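Local coordinates for protein tRNA(Ile2) 2-agmatinylcytidine synthetase TiaS (Archaeoglobus fulgidus, PDB 5XOB) that catalyses the ATP-dependent attachment of agmatine to the wobble cytidine of an isoleucine tRNA, forming 2-agmatinylcytidine and switching codon reading from AUG to AUA, at residues S179-D184 against D193-C198; L158-Y163 against V212-R217; R272-P277 against F286-T291; G317-V322 against Q337-A342. All blocks are in the same frame, centred on the assembly; numbering follows the deposited sequence.

Contact 1 of 4, residues S179-D184 against D193-C198; sequences SFFDMD and DNVDWC
Phe181 and Asp184, one turn apart on helix 177-187, receive Val195 and Trp197 of the segment 193-198 in a buried helix-to-loop packing, with one polar bond at its edge. Val195 CG2 sits over one face of the Phe181 ring, 3.8 Å from the centroid, in a CH-pi contact close to the ring normal. Its other methyl, CG1, lies over the Trp197 ring, so the valine is wedged against both aromatics. The two rings meet obliquely, planes at 59°, with Phe181 CD1 3.3 Å from Trp197 CZ3 and above the indole face. Both segments belong to the FLD domain of TiaS, where 195-196 is a short, weakly bonded strand pairing antiparallel with 201-202. Asp184 CG stands anti to its backbone N (chi1 -172°), and the carboxylate reaches the indole edge. Trp197 NE1 donates to Asp184 OD2 over 2.7 Å, nearly in the ring plane, though the N-H is bent to 142°; the same OD2 is in a salt bridge with Arg420, the C-terminal residue. On the neighbouring flank Met183 CE approaches Asn194 CB at 4.3 Å, and Met183 also packs on helix 221-230.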
loop_
_atom_site.group_PDB
_atom_site.type_symbol
_atom_site.label_atom_id
_atom_site.label_comp_id
_atom_site.label_asym_id
_atom_site.label_seq_id
_atom_site.Cartn_x
_atom_site.Cartn_y
_atom_site.Cartn_z
ATOM N N SER A 179 8.392 14.336 18.671
ATOM C CA SER A 179 7.787 13.202 19.361
ATOM C C SER A 179 7.715 11.930 18.512
ATOM O O SER A 179 8.010 10.836 18.997
ATOM C CB SER A 179 6.374 13.574 19.790
ATOM O OG SER A 179 5.937 12.719 20.810
ATOM N N PHE A 180 7.315 12.084 17.251
ATOM C CA PHE A 180 7.084 10.943 16.355
ATOM C C PHE A 180 8.357 10.405 15.699
ATOM O O PHE A 180 8.529 9.184 15.573
ATOM C CB PHE A 180 6.067 11.328 15.281
ATOM C CG PHE A 180 4.679 11.524 15.815
ATOM C CD1 PHE A 180 3.747 10.490 15.768
ATOM C CD2 PHE A 180 4.305 12.736 16.377
ATOM C CE1 PHE A 180 2.466 10.667 16.267
ATOM C CE2 PHE A 180 3.027 12.921 16.875
ATOM C CZ PHE A 180 2.106 11.884 16.823
ATOM N N PHE A 181 9.228 11.317 15.264
ATOM C CA PHE A 181 10.561 10.952 14.778
ATOM C C PHE A 181 11.344 10.242 15.880
ATOM O O PHE A 181 11.985 9.221 15.633
ATOM C CB PHE A 181 11.330 12.189 14.303
ATOM C CG PHE A 181 10.929 12.665 12.932
ATOM C CD1 PHE A 181 11.351 11.986 11.793
ATOM C CD2 PHE A 181 10.140 13.795 12.772
ATOM C CE1 PHE A 181 10.990 12.421 10.520
ATOM C CE2 PHE A 181 9.771 14.232 11.500
ATOM C CZ PHE A 181 10.198 13.544 10.374
ATOM N N ASP A 182 11.276 10.779 17.096
ATOM C CA ASP A 182 11.931 10.159 18.249
ATOM C C ASP A 182 11.367 8.785 18.551
ATOM O O ASP A 182 12.109 7.867 18.913
ATOM C CB ASP A 182 11.771 11.028 19.499
ATOM C CG ASP A 182 12.680 12.244 19.496
ATOM O OD1 ASP A 182 13.522 12.382 18.576
ATOM O OD2 ASP A 182 12.546 13.067 20.430
ATOM N N MET A 183 10.049 8.657 18.428
ATOM C CA MET A 183 9.371 7.383 18.651
ATOM C C MET A 183 9.808 6.360 17.605
ATOM O O MET A 183 9.952 5.168 17.907
ATOM C CB MET A 183 7.849 7.577 18.623
ATOM C CG MET A 183 7.030 6.290 18.657
ATOM S SD MET A 183 6.833 5.480 17.050
ATOM C CE MET A 183 5.912 6.714 16.132
ATOM N N ASP A 184 10.023 6.836 16.378
ATOM C CA ASP A 184 10.449 5.980 15.275
ATOM C C ASP A 184 11.874 5.456 15.481
ATOM O O ASP A 184 12.152 4.278 15.237
ATOM C CB ASP A 184 10.351 6.742 13.952
ATOM C CG ASP A 184 10.596 5.853 12.746
ATOM O OD1 ASP A 184 9.744 4.977 12.463
ATOM O OD2 ASP A 184 11.638 6.041 12.077
ATOM N N ASP A 193 6.787 2.806 8.947
ATOM C CA ASP A 193 6.061 3.694 8.040
ATOM C C ASP A 193 5.208 4.728 8.765
ATOM O O ASP A 193 4.089 5.035 8.350
ATOM C CB ASP A 193 5.190 2.875 7.075
ATOM C CG ASP A 193 5.978 2.304 5.923
ATOM O OD1 ASP A 193 6.968 2.940 5.498
ATOM O OD2 ASP A 193 5.596 1.223 5.427
ATOM N N ASN A 194 5.735 5.266 9.852
ATOM C CA ASN A 194 5.037 6.312 10.566
ATOM C C ASN A 194 5.707 7.667 10.346
ATOM O O ASN A 194 5.184 8.694 10.764
ATOM C CB ASN A 194 4.941 5.940 12.045
ATOM C CG ASN A 194 4.288 4.572 12.257
ATOM O OD1 ASN A 194 3.228 4.264 11.692
ATOM N ND2 ASN A 194 4.930 3.738 13.058
ATOM N N VAL A 195 6.834 7.658 9.637
ATOM C CA VAL A 195 7.656 8.845 9.430
ATOM C C VAL A 195 8.463 8.662 8.147
ATOM O O VAL A 195 8.834 7.530 7.811
ATOM C CB VAL A 195 8.592 9.052 10.653
ATOM C CG1 VAL A 195 10.049 9.236 10.245
ATOM C CG2 VAL A 195 8.115 10.206 11.520
ATOM N N ASP A 196 8.720 9.761 7.431
ATOM C CA ASP A 196 9.641 9.748 6.283
ATOM C C ASP A 196 10.809 10.647 6.613
ATOM O O ASP A 196 10.673 11.869 6.621
ATOM C CB ASP A 196 8.963 10.235 4.996
ATOM C CG ASP A 196 9.825 10.016 3.749
ATOM O OD1 ASP A 196 10.995 9.571 3.860
ATOM O OD2 ASP A 196 9.320 10.289 2.639
ATOM N N TRP A 197 11.956 10.035 6.884
ATOM C CA TRP A 197 13.149 10.783 7.268
ATOM C C TRP A 197 13.662 11.616 6.105
ATOM O O TRP A 197 14.032 12.776 6.275
ATOM C CB TRP A 197 14.240 9.833 7.749
ATOM C CG TRP A 197 13.864 9.129 8.996
ATOM C CD1 TRP A 197 13.310 7.888 9.099
ATOM C CD2 TRP A 197 13.991 9.627 10.334
ATOM N NE1 TRP A 197 13.094 7.574 10.421
ATOM C CE2 TRP A 197 13.501 8.625 11.201
ATOM C CE3 TRP A 197 14.482 10.821 10.887
ATOM C CZ2 TRP A 197 13.483 8.777 12.594
ATOM C CZ3 TRP A 197 14.465 10.972 12.275
ATOM C CH2 TRP A 197 13.966 9.952 13.111
ATOM N N CYS A 198 13.670 11.016 4.923
ATOM C CA CYS A 198 14.146 11.696 3.736
ATOM C C CYS A 198 13.314 12.939 3.409
ATOM O O CYS A 198 13.868 13.968 3.044
ATOM C CB CYS A 198 14.150 10.731 2.549
ATOM S SG CYS A 198 14.910 11.414 1.060
#

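Contact 2 of 4, residues L158-Y163 against V212-R217; sequences LELIAY and VLYGIR
Ala162 and Tyr214 form the closest side-chain fit between the antiparallel strands 158-163 and 214-217. The alanine methyl is the bump: CB rests over one face of the Tyr214 ring, 3.6 Å from its centroid and 15° off the normal, a CH-pi contact. Tyr214 CG takes the crowded position between backbone N and carbonyl carbon (chi1 65°), which starts the side chain toward Ala162. Leu160 CD2 closes in obliquely at 3.8 Å from Tyr214 CE2, and Met228 of helix 221-230 also touches the tyrosine. An alanine in place of Tyr214 would probably leave the Ala162 methyl and Leu160 CD2 without the ring they pack on and open a gap beneath helix 221-230. The two strands lie at one edge of the eight-stranded mixed sheet, with 212-218 outermost and 239-244 on the other flank of 157-163. Leu160 and Ile216 exchange two backbone hydrogen bonds, and Ala162 N bonds to Tyr214 O at 2.8 Å. A classic beta bulge follows, with Leu213 and Tyr214 both facing Ala162: Leu213 N donates to Ala162 O, while the Tyr214 N bond to that oxygen is weak. On the face of Glu159 and Ile161, the missing side chain of Gly215 is the hollow. Glu159 OE2 lies 3.3 Å from Gly215 C, where a CB would clash with it, and 4.0 Å from Arg217 NH1, a long salt bridge with the oxygen above the guanidinium plane. Farther along, Val212 CG2 touches both Ile161 CG2, 3.9 Å away, and Tyr163 CE1, at 3.7 Å.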
loop_
_atom_site.group_PDB
_atom_site.type_symbol
_atom_site.label_atom_id
_atom_site.label_comp_id
_atom_site.label_asym_id
_atom_site.label_seq_id
_atom_site.Cartn_x
_atom_site.Cartn_y
_atom_site.Cartn_z
ATOM N N LEU A 158 -0.448 -4.786 12.699
ATOM C CA LEU A 158 -1.328 -4.131 13.647
ATOM C C LEU A 158 -1.305 -2.639 13.391
ATOM O O LEU A 158 -0.293 -2.100 12.949
ATOM C CB LEU A 158 -0.885 -4.426 15.085
ATOM C CG LEU A 158 -0.766 -5.898 15.495
ATOM C CD1 LEU A 158 -0.191 -6.010 16.902
ATOM C CD2 LEU A 158 -2.106 -6.613 15.407
ATOM N N GLU A 159 -2.433 -1.983 13.641
ATOM C CA GLU A 159 -2.465 -0.531 13.685
ATOM C C GLU A 159 -3.228 -0.035 14.902
ATOM O O GLU A 159 -4.353 -0.457 15.173
ATOM C CB GLU A 159 -3.047 0.093 12.410
ATOM C CG GLU A 159 -2.446 1.477 12.148
ATOM C CD GLU A 159 -3.055 2.219 10.970
ATOM O OE1 GLU A 159 -3.884 1.628 10.248
ATOM O OE2 GLU A 159 -2.695 3.403 10.765
ATOM N N LEU A 160 -2.588 0.864 15.637
ATOM C CA LEU A 160 -3.228 1.513 16.746
ATOM C C LEU A 160 -3.761 2.810 16.210
ATOM O O LEU A 160 -3.013 3.651 15.707
ATOM C CB LEU A 160 -2.248 1.755 17.877
ATOM C CG LEU A 160 -2.851 2.408 19.114
ATOM C CD1 LEU A 160 -2.141 1.893 20.352
ATOM C CD2 LEU A 160 -2.728 3.919 19.006
ATOM N N ILE A 161 -5.070 2.958 16.309
ATOM C CA ILE A 161 -5.728 4.127 15.798
ATOM C C ILE A 161 -6.246 4.919 16.976
ATOM O O ILE A 161 -6.968 4.389 17.827
ATOM C CB ILE A 161 -6.873 3.760 14.846
ATOM C CG1 ILE A 161 -6.324 2.897 13.705
ATOM C CG2 ILE A 161 -7.515 5.027 14.299
ATOM C CD1 ILE A 161 -7.359 2.422 12.713
ATOM N N ALA A 162 -5.854 6.188 17.000
ATOM C CA ALA A 162 -6.245 7.119 18.030
ATOM C C ALA A 162 -7.209 8.125 17.436
ATOM O O ALA A 162 -6.946 8.692 16.371
ATOM C CB ALA A 162 -5.020 7.830 18.569
ATOM N N TYR A 163 -8.324 8.343 18.130
ATOM C CA TYR A 163 -9.346 9.262 17.667
ATOM C C TYR A 163 -9.401 10.497 18.549
ATOM O O TYR A 163 -9.036 10.467 19.728
ATOM C CB TYR A 163 -10.712 8.582 17.640
ATOM C CG TYR A 163 -10.724 7.298 16.843
ATOM C CD1 TYR A 163 -10.737 7.314 15.448
ATOM C CD2 TYR A 163 -10.715 6.061 17.485
ATOM C CE1 TYR A 163 -10.745 6.132 14.720
ATOM C CE2 TYR A 163 -10.720 4.879 16.768
ATOM C CZ TYR A 163 -10.737 4.918 15.390
ATOM O OH TYR A 163 -10.735 3.734 14.702
ATOM N N VAL A 212 -9.862 10.564 13.014
ATOM C CA VAL A 212 -8.572 9.992 13.362
ATOM C C VAL A 212 -7.569 11.091 13.673
ATOM O O VAL A 212 -7.385 12.017 12.879
ATOM C CB VAL A 212 -8.016 9.104 12.237
ATOM C CG1 VAL A 212 -6.588 8.658 12.553
ATOM C CG2 VAL A 212 -8.917 7.895 12.046
ATOM N N LEU A 213 -6.929 10.969 14.833
ATOM C CA LEU A 213 -5.820 11.835 15.210
ATOM C C LEU A 213 -4.562 11.304 14.535
ATOM O O LEU A 213 -3.898 12.012 13.774
ATOM C CB LEU A 213 -5.626 11.841 16.733
ATOM C CG LEU A 213 -5.130 13.139 17.385
ATOM C CD1 LEU A 213 -4.409 12.791 18.681
ATOM C CD2 LEU A 213 -4.242 14.005 16.492
ATOM N N TYR A 214 -4.242 10.046 14.838
ATOM C CA TYR A 214 -3.127 9.348 14.221
ATOM C C TYR A 214 -3.392 7.848 14.230
ATOM O O TYR A 214 -4.198 7.353 15.021
ATOM C CB TYR A 214 -1.804 9.649 14.943
ATOM C CG TYR A 214 -1.721 9.159 16.382
ATOM C CD1 TYR A 214 -1.781 10.057 17.442
ATOM C CD2 TYR A 214 -1.567 7.804 16.686
ATOM C CE1 TYR A 214 -1.695 9.626 18.764
ATOM C CE2 TYR A 214 -1.490 7.362 18.008
ATOM C CZ TYR A 214 -1.553 8.282 19.044
ATOM O OH TYR A 214 -1.475 7.877 20.362
ATOM N N GLY A 215 -2.699 7.137 13.345
ATOM C CA GLY A 215 -2.708 5.678 13.322
ATOM C C GLY A 215 -1.293 5.142 13.199
ATOM O O GLY A 215 -0.580 5.470 12.251
ATOM N N ILE A 216 -0.890 4.302 14.142
ATOM C CA ILE A 216 0.471 3.799 14.170
ATOM C C ILE A 216 0.532 2.325 13.759
ATOM O O ILE A 216 -0.083 1.472 14.396
ATOM C CB ILE A 216 1.084 4.045 15.559
ATOM C CG1 ILE A 216 1.250 5.556 15.751
ATOM C CG2 ILE A 216 2.433 3.346 15.713
ATOM C CD1 ILE A 216 1.529 5.972 17.174
ATOM N N ARG A 217 1.275 2.049 12.683
ATOM C CA ARG A 217 1.473 0.690 12.175
ATOM C C ARG A 217 2.593 -0.011 12.925
ATOM O O ARG A 217 3.611 0.602 13.235
ATOM C CB ARG A 217 1.818 0.714 10.680
ATOM C CG ARG A 217 0.622 0.509 9.768
ATOM C CD ARG A 217 0.961 0.732 8.301
ATOM N NE ARG A 217 -0.257 1.000 7.537
ATOM C CZ ARG A 217 -0.763 2.206 7.285
ATOM N NH1 ARG A 217 -0.163 3.321 7.702
ATOM N NH2 ARG A 217 -1.889 2.300 6.595
#

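Contact 3 of 4, residues R272-P277 against F286-T291; sequences RVTLEP and FFEIDT
Val273 and Ile289 mark the close-packed side of this antiparallel pairing, their CA atoms 4.1 Å apart in a non-hydrogen-bonded pair. Ile289 CG2 presses on the Val273 backbone, 3.9 Å from its CA, and both side chains are buried; the isoleucine also packs on Leu269 and Cys298, the valine on Leu314. Phe287 continues this side. Its CB lies 3.3 Å from Leu275 O and touches Pro277, while the ring leads off toward Cys298 of strand 294-300, its CG held between backbone N and carbonyl carbon (chi1 62°). The other side is looser and faces solvent. There Arg272 and Asp290 lie side by side, pointing the same way, with NH1 3.9 Å from Asp290 CB but 4.4 Å from OD1, beyond a salt bridge. Thr274 CG2 also touches Asp290 CB, and the exposed Leu275 lies alongside Glu288, CB to CB 3.6 Å. Backbone bonds join the two segments. Asp290 N donates to Arg272 O, and the return bond from Arg272 N is weak. Next comes a classic beta bulge, with Thr274 and Leu275 both facing Glu288: Thr274 N reaches Glu288 O at 2.8 Å from above the carbonyl plane, whereas Glu288 N meets a lone pair of Leu275 O at 2.9 Å. Both segments lie in the OB domain, on the end of strand 265-273 with the loop after it and on strand 284-291. With the acidic and basic ends apart, the hold rests mainly on backbone bonds and apolar packing, and the charges probably add only a weak attraction at the surface.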
loop_
_atom_site.group_PDB
_atom_site.type_symbol
_atom_site.label_atom_id
_atom_site.label_comp_id
_atom_site.label_asym_id
_atom_site.label_seq_id
_atom_site.Cartn_x
_atom_site.Cartn_y
_atom_site.Cartn_z
ATOM N N ARG A 272 11.839 -7.271 -19.176
ATOM C CA ARG A 272 13.116 -6.627 -19.457
ATOM C C ARG A 272 12.870 -5.355 -20.233
ATOM O O ARG A 272 12.068 -5.332 -21.168
ATOM C CB ARG A 272 14.093 -7.549 -20.194
ATOM C CG ARG A 272 13.479 -8.792 -20.827
ATOM C CD ARG A 272 14.458 -9.451 -21.787
ATOM N NE ARG A 272 14.869 -8.518 -22.840
ATOM C CZ ARG A 272 14.174 -8.250 -23.948
ATOM N NH1 ARG A 272 13.009 -8.847 -24.197
ATOM N NH2 ARG A 272 14.656 -7.371 -24.822
ATOM N N VAL A 273 13.572 -4.305 -19.823
ATOM C CA VAL A 273 13.354 -2.957 -20.339
ATOM C C VAL A 273 13.449 -2.923 -21.859
ATOM O O VAL A 273 14.402 -3.443 -22.438
ATOM C CB VAL A 273 14.385 -1.958 -19.764
ATOM C CG1 VAL A 273 14.199 -0.571 -20.372
ATOM C CG2 VAL A 273 14.280 -1.885 -18.248
ATOM N N THR A 274 12.446 -2.324 -22.493
ATOM C CA THR A 274 12.511 -2.007 -23.909
ATOM C C THR A 274 12.679 -0.504 -24.047
ATOM O O THR A 274 13.795 -0.022 -24.222
ATOM C CB THR A 274 11.269 -2.498 -24.675
ATOM O OG1 THR A 274 10.079 -2.170 -23.947
ATOM C CG2 THR A 274 11.339 -3.992 -24.860
ATOM N N LEU A 275 11.584 0.239 -23.925
ATOM C CA LEU A 275 11.645 1.691 -24.038
ATOM C C LEU A 275 12.249 2.284 -22.767
ATOM O O LEU A 275 11.653 2.197 -21.692
ATOM C CB LEU A 275 10.250 2.270 -24.301
ATOM C CG LEU A 275 10.092 3.416 -25.305
ATOM C CD1 LEU A 275 11.265 3.548 -26.275
ATOM C CD2 LEU A 275 8.783 3.205 -26.060
ATOM N N GLU A 276 13.436 2.874 -22.900
ATOM C CA GLU A 276 14.169 3.422 -21.754
ATOM C C GLU A 276 13.431 4.592 -21.081
ATOM O O GLU A 276 12.562 5.225 -21.695
ATOM C CB GLU A 276 15.592 3.822 -22.170
ATOM C CG GLU A 276 16.569 2.654 -22.138
ATOM C CD GLU A 276 17.980 3.037 -22.565
ATOM O OE1 GLU A 276 18.203 3.253 -23.777
ATOM O OE2 GLU A 276 18.871 3.106 -21.691
ATOM N N PRO A 277 13.765 4.870 -19.804
ATOM C CA PRO A 277 12.957 5.828 -19.060
ATOM C C PRO A 277 13.014 7.234 -19.627
ATOM O O PRO A 277 14.020 7.626 -20.217
ATOM C CB PRO A 277 13.543 5.777 -17.642
ATOM C CG PRO A 277 14.912 5.222 -17.805
ATOM C CD PRO A 277 14.824 4.280 -18.966
ATOM N N PHE A 286 8.566 7.618 -17.185
ATOM C CA PHE A 286 7.991 6.401 -17.779
ATOM C C PHE A 286 9.035 5.520 -18.423
ATOM O O PHE A 286 10.120 5.973 -18.760
ATOM C CB PHE A 286 6.957 6.735 -18.849
ATOM C CG PHE A 286 5.713 7.359 -18.314
ATOM C CD1 PHE A 286 4.496 6.698 -18.398
ATOM C CD2 PHE A 286 5.755 8.614 -17.725
ATOM C CE1 PHE A 286 3.342 7.281 -17.904
ATOM C CE2 PHE A 286 4.608 9.199 -17.229
ATOM C CZ PHE A 286 3.397 8.534 -17.317
ATOM N N PHE A 287 8.675 4.257 -18.608
ATOM C CA PHE A 287 9.476 3.337 -19.385
ATOM C C PHE A 287 8.625 2.134 -19.745
ATOM O O PHE A 287 7.430 2.115 -19.453
ATOM C CB PHE A 287 10.750 2.937 -18.634
ATOM C CG PHE A 287 10.506 2.211 -17.352
ATOM C CD1 PHE A 287 10.449 0.826 -17.330
ATOM C CD2 PHE A 287 10.375 2.906 -16.159
ATOM C CE1 PHE A 287 10.242 0.146 -16.142
ATOM C CE2 PHE A 287 10.170 2.233 -14.969
ATOM C CZ PHE A 287 10.103 0.851 -14.961
ATOM N N GLU A 288 9.235 1.155 -20.404
ATOM C CA GLU A 288 8.525 -0.017 -20.889
ATOM C C GLU A 288 9.389 -1.241 -20.777
ATOM O O GLU A 288 10.616 -1.162 -20.799
ATOM C CB GLU A 288 8.132 0.139 -22.355
ATOM C CG GLU A 288 6.718 0.642 -22.602
ATOM C CD GLU A 288 6.319 0.564 -24.069
ATOM O OE1 GLU A 288 6.894 -0.274 -24.806
ATOM O OE2 GLU A 288 5.429 1.339 -24.488
ATOM N N ILE A 289 8.716 -2.379 -20.706
ATOM C CA ILE A 289 9.357 -3.663 -20.524
ATOM C C ILE A 289 8.616 -4.660 -21.413
ATOM O O ILE A 289 7.417 -4.488 -21.678
ATOM C CB ILE A 289 9.293 -4.097 -19.040
ATOM C CG1 ILE A 289 7.836 -4.119 -18.546
ATOM C CG2 ILE A 289 10.119 -3.153 -18.172
ATOM C CD1 ILE A 289 7.649 -4.629 -17.131
ATOM N N ASP A 290 9.318 -5.686 -21.890
ATOM C CA ASP A 290 8.659 -6.755 -22.637
ATOM C C ASP A 290 8.362 -7.911 -21.697
ATOM O O ASP A 290 9.254 -8.396 -20.991
ATOM C CB ASP A 290 9.497 -7.244 -23.824
ATOM C CG ASP A 290 8.745 -8.260 -24.696
ATOM O OD1 ASP A 290 8.682 -9.449 -24.317
ATOM O OD2 ASP A 290 8.221 -7.871 -25.761
ATOM N N THR A 291 7.107 -8.352 -21.717
ATOM C CA THR A 291 6.640 -9.417 -20.839
ATOM C C THR A 291 5.834 -10.465 -21.576
ATOM O O THR A 291 5.353 -10.243 -22.692
ATOM C CB THR A 291 5.704 -8.875 -19.747
ATOM O OG1 THR A 291 4.409 -8.618 -20.308
ATOM C CG2 THR A 291 6.267 -7.598 -19.136
#

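Contact 4 of 4, residues G317-V322 against Q337-A342; sequences GDVVEV and QIVELA
A classic beta bulge in the OB-fold region sets Val339 and Glu340 together opposite Val319, where strand 319-327 pairs antiparallel with 335-338. Val319 O takes the Val339 N bond at 3.0 Å and a weak second one from Glu340 N, while Val319 N donates to Glu340 O. The valine's methyls divide between the two bulge residues: CG1, anti to the backbone N (chi1 -174°), meets Val339 CB at 3.9 Å, and CG2 packs on Glu340 CB at 3.6 Å. Beyond the bulge the ladder is regular. Glu321 and Gln337 exchange two backbone hydrogen bonds, each 2.9 Å with N-H angles of 167°; their side chains cross on one face with carboxylate and amide planes 73° apart. On the other face Val320 CG2 approaches Ile338 CG1 at 4.3 Å, and both residues are buried. Where the pairing ends, a side chain replaces the backbone acceptor. Asp318 OD1 receives Ala342 N in an almost straight bond whose modelled length is doubtful, and the aspartate lies alongside Leu341, whose CD2 is 3.4 Å from OD1. Asp318 OD2 accepts from Arg315 N, so the carboxylate appears to link the turn before the strand with the chain after the bulge. An alanine at Asp318 would probably leave the amides of Ala342 and Arg315 without this acceptor and the chain at 341-342 less firmly held. Strand 319-327 also pairs with 265-273, and such a shared strand, antiparallel to 265-273 and to 335-338, is in keeping with the curled beta-barrel of an OB fold.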
loop_
_atom_site.group_PDB
_atom_site.type_symbol
_atom_site.label_atom_id
_atom_site.label_comp_id
_atom_site.label_asym_id
_atom_site.label_seq_id
_atom_site.Cartn_x
_atom_site.Cartn_y
_atom_site.Cartn_z
ATOM N N GLY A 317 17.056 -3.887 -21.953
ATOM C CA GLY A 317 17.369 -5.293 -21.719
ATOM C C GLY A 317 17.590 -5.696 -20.272
ATOM O O GLY A 317 17.768 -6.884 -19.989
ATOM N N ASP A 318 17.584 -4.726 -19.355
ATOM C CA ASP A 318 17.738 -5.014 -17.927
ATOM C C ASP A 318 16.590 -5.881 -17.450
ATOM O O ASP A 318 15.437 -5.562 -17.721
ATOM C CB ASP A 318 17.745 -3.721 -17.102
ATOM C CG ASP A 318 19.141 -3.176 -16.870
ATOM O OD1 ASP A 318 20.066 -3.983 -16.643
ATOM O OD2 ASP A 318 19.311 -1.938 -16.890
ATOM N N VAL A 319 16.900 -6.967 -16.745
ATOM C CA VAL A 319 15.850 -7.824 -16.201
ATOM C C VAL A 319 15.362 -7.219 -14.891
ATOM O O VAL A 319 16.157 -6.915 -13.989
ATOM C CB VAL A 319 16.304 -9.276 -15.964
ATOM C CG1 VAL A 319 15.118 -10.139 -15.539
ATOM C CG2 VAL A 319 16.940 -9.855 -17.219
ATOM N N VAL A 320 14.045 -7.064 -14.798
ATOM C CA VAL A 320 13.426 -6.341 -13.701
ATOM C C VAL A 320 12.062 -6.949 -13.354
ATOM O O VAL A 320 11.365 -7.499 -14.218
ATOM C CB VAL A 320 13.291 -4.842 -14.067
ATOM C CG1 VAL A 320 11.911 -4.519 -14.639
ATOM C CG2 VAL A 320 13.602 -3.967 -12.869
ATOM N N GLU A 321 11.697 -6.843 -12.082
ATOM C CA GLU A 321 10.413 -7.320 -11.608
ATOM C C GLU A 321 9.685 -6.149 -10.979
ATOM O O GLU A 321 10.229 -5.477 -10.107
ATOM C CB GLU A 321 10.618 -8.450 -10.603
ATOM C CG GLU A 321 9.352 -9.210 -10.256
ATOM C CD GLU A 321 9.629 -10.655 -9.891
ATOM O OE1 GLU A 321 9.666 -10.960 -8.678
ATOM O OE2 GLU A 321 9.822 -11.477 -10.817
ATOM N N VAL A 322 8.456 -5.903 -11.432
ATOM C CA VAL A 322 7.715 -4.702 -11.037
ATOM C C VAL A 322 6.474 -5.000 -10.196
ATOM O O VAL A 322 5.816 -6.033 -10.367
ATOM C CB VAL A 322 7.316 -3.831 -12.251
ATOM C CG1 VAL A 322 8.561 -3.287 -12.927
ATOM C CG2 VAL A 322 6.458 -4.597 -13.246
ATOM N N GLN A 337 12.287 -4.754 -8.221
ATOM C CA GLN A 337 13.531 -5.504 -8.104
ATOM C C GLN A 337 14.338 -5.439 -9.384
ATOM O O GLN A 337 13.826 -5.756 -10.460
ATOM C CB GLN A 337 13.294 -6.974 -7.793
ATOM C CG GLN A 337 14.611 -7.708 -7.573
ATOM C CD GLN A 337 14.451 -9.195 -7.379
ATOM O OE1 GLN A 337 13.404 -9.770 -7.685
ATOM N NE2 GLN A 337 15.503 -9.834 -6.877
ATOM N N ILE A 338 15.607 -5.059 -9.250
ATOM C CA ILE A 338 16.573 -5.220 -10.326
ATOM C C ILE A 338 17.141 -6.615 -10.199
ATOM O O ILE A 338 17.880 -6.915 -9.259
ATOM C CB ILE A 338 17.711 -4.190 -10.267
ATOM C CG1 ILE A 338 17.218 -2.839 -10.775
ATOM C CG2 ILE A 338 18.864 -4.616 -11.164
ATOM C CD1 ILE A 338 16.194 -2.170 -9.889
ATOM N N VAL A 339 16.786 -7.467 -11.149
ATOM C CA VAL A 339 17.182 -8.860 -11.097
ATOM C C VAL A 339 18.559 -8.984 -11.728
ATOM O O VAL A 339 19.567 -9.021 -11.025
ATOM C CB VAL A 339 16.169 -9.771 -11.825
ATOM C CG1 VAL A 339 16.589 -11.229 -11.700
ATOM C CG2 VAL A 339 14.763 -9.562 -11.279
ATOM N N GLU A 340 18.586 -9.032 -13.058
ATOM C CA GLU A 340 19.816 -9.116 -13.815
ATOM C C GLU A 340 20.095 -7.756 -14.416
ATOM O O GLU A 340 19.238 -7.160 -15.076
ATOM C CB GLU A 340 19.709 -10.150 -14.937
ATOM C CG GLU A 340 21.041 -10.449 -15.616
ATOM C CD GLU A 340 20.892 -10.956 -17.044
ATOM O OE1 GLU A 340 21.226 -10.197 -17.986
ATOM O OE2 GLU A 340 20.443 -12.110 -17.225
ATOM N N LEU A 341 21.301 -7.269 -14.175
ATOM C CA LEU A 341 21.785 -6.099 -14.871
ATOM C C LEU A 341 22.220 -6.447 -16.293
ATOM O O LEU A 341 22.971 -7.396 -16.512
ATOM C CB LEU A 341 22.945 -5.470 -14.111
ATOM C CG LEU A 341 22.528 -4.379 -13.132
ATOM C CD1 LEU A 341 23.759 -3.893 -12.390
ATOM C CD2 LEU A 341 21.839 -3.224 -13.851
ATOM N N ALA A 342 21.735 -5.671 -17.257
ATOM C CA ALA A 342 22.155 -5.800 -18.645
ATOM C C ALA A 342 23.654 -5.558 -18.762
ATOM O O ALA A 342 24.168 -4.560 -18.251
ATOM C CB ALA A 342 21.404 -4.802 -19.515
#

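In the fold
Contacts 1 and 2 are buried and lie in the FLD domain; contacts 3 and 4 are partly buried and lie in the OB domain, with centres more than 30 Å from those of the first pair. Contact 1 is nested in the chain loop closed by contact 2, and Asn194 OD1 joins them by accepting from Arg217 N. Contacts 3 and 4 share a sheet, since Val273 bonds through its backbone to Gly317 and Asp318. Contacts 2, 3 and 4 are each antiparallel pairings with a classic bulge, whereas contact 1 relies on aromatic packing and an indole-carboxylate bond. Arg272 in 3 and Glu340 in 4 are exposed, whereas Asp184 in 1, Glu159 in 2 and Asp318 in 4 are buried.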